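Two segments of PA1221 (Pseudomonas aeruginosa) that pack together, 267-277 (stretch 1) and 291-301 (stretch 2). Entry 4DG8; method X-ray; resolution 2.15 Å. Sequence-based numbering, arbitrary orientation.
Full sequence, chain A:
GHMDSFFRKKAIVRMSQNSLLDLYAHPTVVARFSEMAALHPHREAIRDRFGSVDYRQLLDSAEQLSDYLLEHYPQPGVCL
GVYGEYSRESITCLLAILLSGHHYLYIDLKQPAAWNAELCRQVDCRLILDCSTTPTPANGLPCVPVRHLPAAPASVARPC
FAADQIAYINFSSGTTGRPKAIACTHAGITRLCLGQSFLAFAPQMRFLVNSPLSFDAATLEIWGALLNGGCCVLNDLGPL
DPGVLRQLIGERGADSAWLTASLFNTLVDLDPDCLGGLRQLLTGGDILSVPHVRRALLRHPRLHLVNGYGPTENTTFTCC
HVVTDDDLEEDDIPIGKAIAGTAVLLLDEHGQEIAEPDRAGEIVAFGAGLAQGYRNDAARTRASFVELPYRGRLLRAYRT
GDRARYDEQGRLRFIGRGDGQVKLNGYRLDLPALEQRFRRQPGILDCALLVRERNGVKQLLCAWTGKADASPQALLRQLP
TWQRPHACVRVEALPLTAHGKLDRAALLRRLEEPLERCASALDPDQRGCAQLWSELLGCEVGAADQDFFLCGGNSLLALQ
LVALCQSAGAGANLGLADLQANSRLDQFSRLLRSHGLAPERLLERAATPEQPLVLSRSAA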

# COMPACT_ATOMS: atom_id res chain seq x y z
N LEU A 267 10.98 8.12 -13.61
CA LEU A 267 11.68 9.31 -13.14
C LEU A 267 13.14 9.19 -13.52
O LEU A 267 13.76 10.15 -13.96
CB LEU A 267 11.51 9.49 -11.63
CG LEU A 267 10.09 9.74 -11.12
CD1 LEU A 267 10.10 9.83 -9.59
CD2 LEU A 267 9.51 11.00 -11.72
N VAL A 268 13.68 7.98 -13.39
CA VAL A 268 15.09 7.77 -13.69
C VAL A 268 15.40 7.89 -15.18
O VAL A 268 16.43 8.46 -15.53
CB VAL A 268 15.60 6.43 -13.11
CG1 VAL A 268 16.96 6.07 -13.70
CG2 VAL A 268 15.68 6.54 -11.60
N ASP A 269 14.51 7.37 -16.04
CA ASP A 269 14.58 7.50 -17.51
C ASP A 269 14.56 8.96 -17.94
O ASP A 269 15.35 9.39 -18.80
CB ASP A 269 13.34 6.88 -18.18
CG ASP A 269 13.39 5.35 -18.28
OD1 ASP A 269 14.48 4.75 -18.16
OD2 ASP A 269 12.31 4.75 -18.50
N LEU A 270 13.60 9.70 -17.40
CA LEU A 270 13.36 11.08 -17.78
C LEU A 270 14.40 12.07 -17.25
O LEU A 270 14.91 12.89 -17.99
CB LEU A 270 12.00 11.52 -17.23
CG LEU A 270 10.74 10.98 -17.89
CD1 LEU A 270 9.49 11.50 -17.17
CD2 LEU A 270 10.71 11.37 -19.34
N ASP A 271 14.59 12.08 -15.94
CA ASP A 271 15.43 13.07 -15.29
C ASP A 271 16.03 12.51 -13.99
O ASP A 271 15.54 12.80 -12.90
CB ASP A 271 14.62 14.33 -15.03
CG ASP A 271 15.39 15.36 -14.21
OD1 ASP A 271 16.63 15.33 -14.20
OD2 ASP A 271 14.73 16.19 -13.56
N PRO A 272 17.07 11.67 -14.10
CA PRO A 272 17.61 11.01 -12.92
C PRO A 272 18.08 12.02 -11.87
O PRO A 272 18.13 11.65 -10.70
CB PRO A 272 18.79 10.21 -13.47
CG PRO A 272 19.17 10.91 -14.71
CD PRO A 272 17.87 11.40 -15.30
N ASP A 273 18.43 13.25 -12.26
CA ASP A 273 18.78 14.26 -11.27
C ASP A 273 17.60 14.70 -10.41
O ASP A 273 17.81 15.40 -9.41
CB ASP A 273 19.45 15.49 -11.90
CG ASP A 273 20.90 15.24 -12.32
OD1 ASP A 273 21.47 14.19 -11.94
OD2 ASP A 273 21.47 16.11 -13.01
N CYS A 274 16.36 14.32 -10.75
CA CYS A 274 15.23 14.77 -9.91
C CYS A 274 15.26 14.14 -8.50
O CYS A 274 14.55 14.58 -7.59
CB CYS A 274 13.88 14.56 -10.58
SG CYS A 274 13.25 12.88 -10.58
N LEU A 275 16.07 13.12 -8.33
CA LEU A 275 16.18 12.47 -7.03
C LEU A 275 17.12 13.24 -6.10
O LEU A 275 17.11 13.01 -4.88
CB LEU A 275 16.67 11.04 -7.19
CG LEU A 275 15.83 10.19 -8.14
CD1 LEU A 275 16.46 8.82 -8.31
CD2 LEU A 275 14.35 10.12 -7.69
N GLY A 276 17.92 14.16 -6.66
CA GLY A 276 18.92 14.88 -5.89
C GLY A 276 18.33 15.51 -4.63
O GLY A 276 17.29 16.16 -4.69
N GLY A 277 19.00 15.32 -3.50
CA GLY A 277 18.47 15.85 -2.24
C GLY A 277 17.73 14.82 -1.40
O GLY A 277 17.49 15.05 -0.21
N PRO A 291 18.84 -2.31 -14.49
CA PRO A 291 19.42 -1.20 -15.27
C PRO A 291 19.03 0.20 -14.76
O PRO A 291 19.85 1.12 -14.83
CB PRO A 291 18.87 -1.44 -16.68
CG PRO A 291 18.68 -2.94 -16.74
CD PRO A 291 18.19 -3.32 -15.36
N HIS A 292 17.80 0.36 -14.27
CA HIS A 292 17.36 1.65 -13.73
C HIS A 292 18.00 1.93 -12.34
O HIS A 292 18.37 3.07 -12.05
CB HIS A 292 15.83 1.72 -13.66
CG HIS A 292 15.16 1.80 -15.00
ND1 HIS A 292 14.86 0.68 -15.75
CD2 HIS A 292 14.75 2.86 -15.73
CE1 HIS A 292 14.29 1.06 -16.89
NE2 HIS A 292 14.22 2.38 -16.90
N VAL A 293 18.13 0.90 -11.51
CA VAL A 293 18.79 1.06 -10.21
C VAL A 293 20.24 1.45 -10.42
O VAL A 293 20.77 2.31 -9.71
CB VAL A 293 18.71 -0.23 -9.34
CG1 VAL A 293 19.61 -0.11 -8.10
CG2 VAL A 293 17.28 -0.51 -8.94
N ARG A 294 20.89 0.83 -11.41
CA ARG A 294 22.24 1.16 -11.83
C ARG A 294 22.31 2.63 -12.25
O ARG A 294 23.18 3.38 -11.80
CB ARG A 294 22.70 0.27 -13.01
CG ARG A 294 23.40 -1.04 -12.62
CD ARG A 294 23.83 -1.87 -13.85
NE ARG A 294 25.05 -1.35 -14.48
CZ ARG A 294 26.28 -1.74 -14.15
NH1 ARG A 294 26.44 -2.65 -13.19
NH2 ARG A 294 27.35 -1.23 -14.75
N ARG A 295 21.39 3.04 -13.13
CA ARG A 295 21.46 4.43 -13.59
C ARG A 295 21.31 5.43 -12.41
O ARG A 295 22.06 6.43 -12.29
CB ARG A 295 20.41 4.68 -14.68
CG ARG A 295 20.64 5.97 -15.43
CD ARG A 295 19.63 6.21 -16.56
NE ARG A 295 19.89 7.51 -17.17
CZ ARG A 295 18.98 8.23 -17.82
NH1 ARG A 295 17.76 7.75 -17.99
NH2 ARG A 295 19.31 9.41 -18.31
N ALA A 296 20.37 5.12 -11.51
CA ALA A 296 20.14 5.97 -10.35
C ALA A 296 21.37 6.03 -9.44
O ALA A 296 21.88 7.13 -9.16
CB ALA A 296 18.89 5.52 -9.55
N LEU A 297 21.87 4.88 -9.00
CA LEU A 297 22.97 4.87 -8.03
C LEU A 297 24.29 5.39 -8.59
O LEU A 297 25.07 6.02 -7.86
CB LEU A 297 23.13 3.49 -7.39
CG LEU A 297 21.94 3.15 -6.50
CD1 LEU A 297 22.17 1.83 -5.78
CD2 LEU A 297 21.69 4.28 -5.51
N LEU A 298 24.52 5.14 -9.88
CA LEU A 298 25.71 5.69 -10.54
C LEU A 298 25.61 7.21 -10.62
O LEU A 298 26.64 7.88 -10.61
CB LEU A 298 25.92 5.07 -11.92
CG LEU A 298 26.31 3.59 -11.87
CD1 LEU A 298 26.38 2.95 -13.26
CD2 LEU A 298 27.64 3.43 -11.12
N ARG A 299 24.40 7.76 -10.70
CA ARG A 299 24.26 9.23 -10.63
C ARG A 299 24.32 9.80 -9.18
O ARG A 299 24.79 10.91 -8.96
CB ARG A 299 22.99 9.67 -11.35
CG ARG A 299 22.86 11.16 -11.56
CD ARG A 299 24.03 11.73 -12.36
NE ARG A 299 23.97 13.18 -12.43
CZ ARG A 299 24.99 13.97 -12.76
NH1 ARG A 299 26.18 13.44 -13.04
NH2 ARG A 299 24.81 15.29 -12.80
N HIS A 300 23.80 9.05 -8.21
CA HIS A 300 23.72 9.49 -6.81
C HIS A 300 24.38 8.45 -5.91
O HIS A 300 23.69 7.64 -5.31
CB HIS A 300 22.25 9.64 -6.38
CG HIS A 300 21.44 10.50 -7.30
ND1 HIS A 300 21.36 11.87 -7.17
CD2 HIS A 300 20.69 10.19 -8.39
CE1 HIS A 300 20.60 12.37 -8.12
NE2 HIS A 300 20.18 11.37 -8.88
N PRO A 301 25.71 8.47 -5.83
CA PRO A 301 26.41 7.41 -5.08
C PRO A 301 26.24 7.48 -3.55
O PRO A 301 26.47 6.48 -2.87
CB PRO A 301 27.89 7.60 -5.48
CG PRO A 301 27.98 9.03 -5.89
CD PRO A 301 26.65 9.40 -6.49

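Where a helix ends, its last carbonyl groups lose their backbone partners, and side chains from a neighbouring segment can take their place. These two segments of PA1221 illustrate the principle. In stretch 1 a helix runs to Leu270, Asp271 leaves helical angles (phi/psi -152/78°), and a short 3-10 segment follows from Pro272 to Leu275. Stretch 2 is helical as far as Arg299, and His300 departs from it. The CA atoms of Pro272 and Ala296 lie 6.2 Å apart.

Arg295 shows what an extended rotamer achieves. With chi1, chi2 and chi3 all t, the side chain reaches across to the end of the first helix, where Arg295 NH1 donates to Asp269 O at 3.0 Å. Val268 O lies 2.9 Å from Arg295 NH1, but the angle is too poor for a hydrogen bond; it sits over one face of the guanidinium, as does Pro272 CD, whereas Asp269 O lies near the plane, where the N-H bonds point.

His300 does the same for the 3-10 segment. Its CA-to-CB bond points toward stretch 1, and chi1 of -52° (m) with chi2 of -87° places His300 NE2 2.8 Å from Pro272 O, in a nearly straight bond of 162°. Within stretch 1, Pro272 O receives only a weak backbone bond, from Leu275 N at 3.5 Å, so the imidazole supplies its better donor. The same ring orientation turns a face to Leu275, and Leu275 CB stands 4.3 Å from the centroid of the His300 ring in a CH-pi contact.

Two acidic side chains reach their partners although their CA-to-CB bonds do not point toward stretch 2. Asp273 starts sideways, yet its m rotamer (-75°) brings the carboxylate to Arg299, whose chi2 turns to p (59°) between t values at chi1 and chi3. The result is a salt bridge: Arg299 NE to Asp273 OD1 is 2.7 Å and almost linear at 172°, with a weak second bond from Arg299 NH2 to Asp273 OD2 at 3.4 Å. Asp269 points away at CB, but chi1 of -79° (m) swings its end back, and His292 NE2 donates to Asp269 OD1 at 2.7 Å; the 125° angle makes this bond weak despite its shortness.

Beneath these polar links lies a small apolar patch. Val268, t at chi1, sets Val268 CG2 3.9 Å from Ala296 CB and Val268 CG1 3.8 Å from Arg295 CB, while Leu275 CD1 approaches Ala296 CB at 4.3 Å. Together the contacts bury 574 Å², counting both sides.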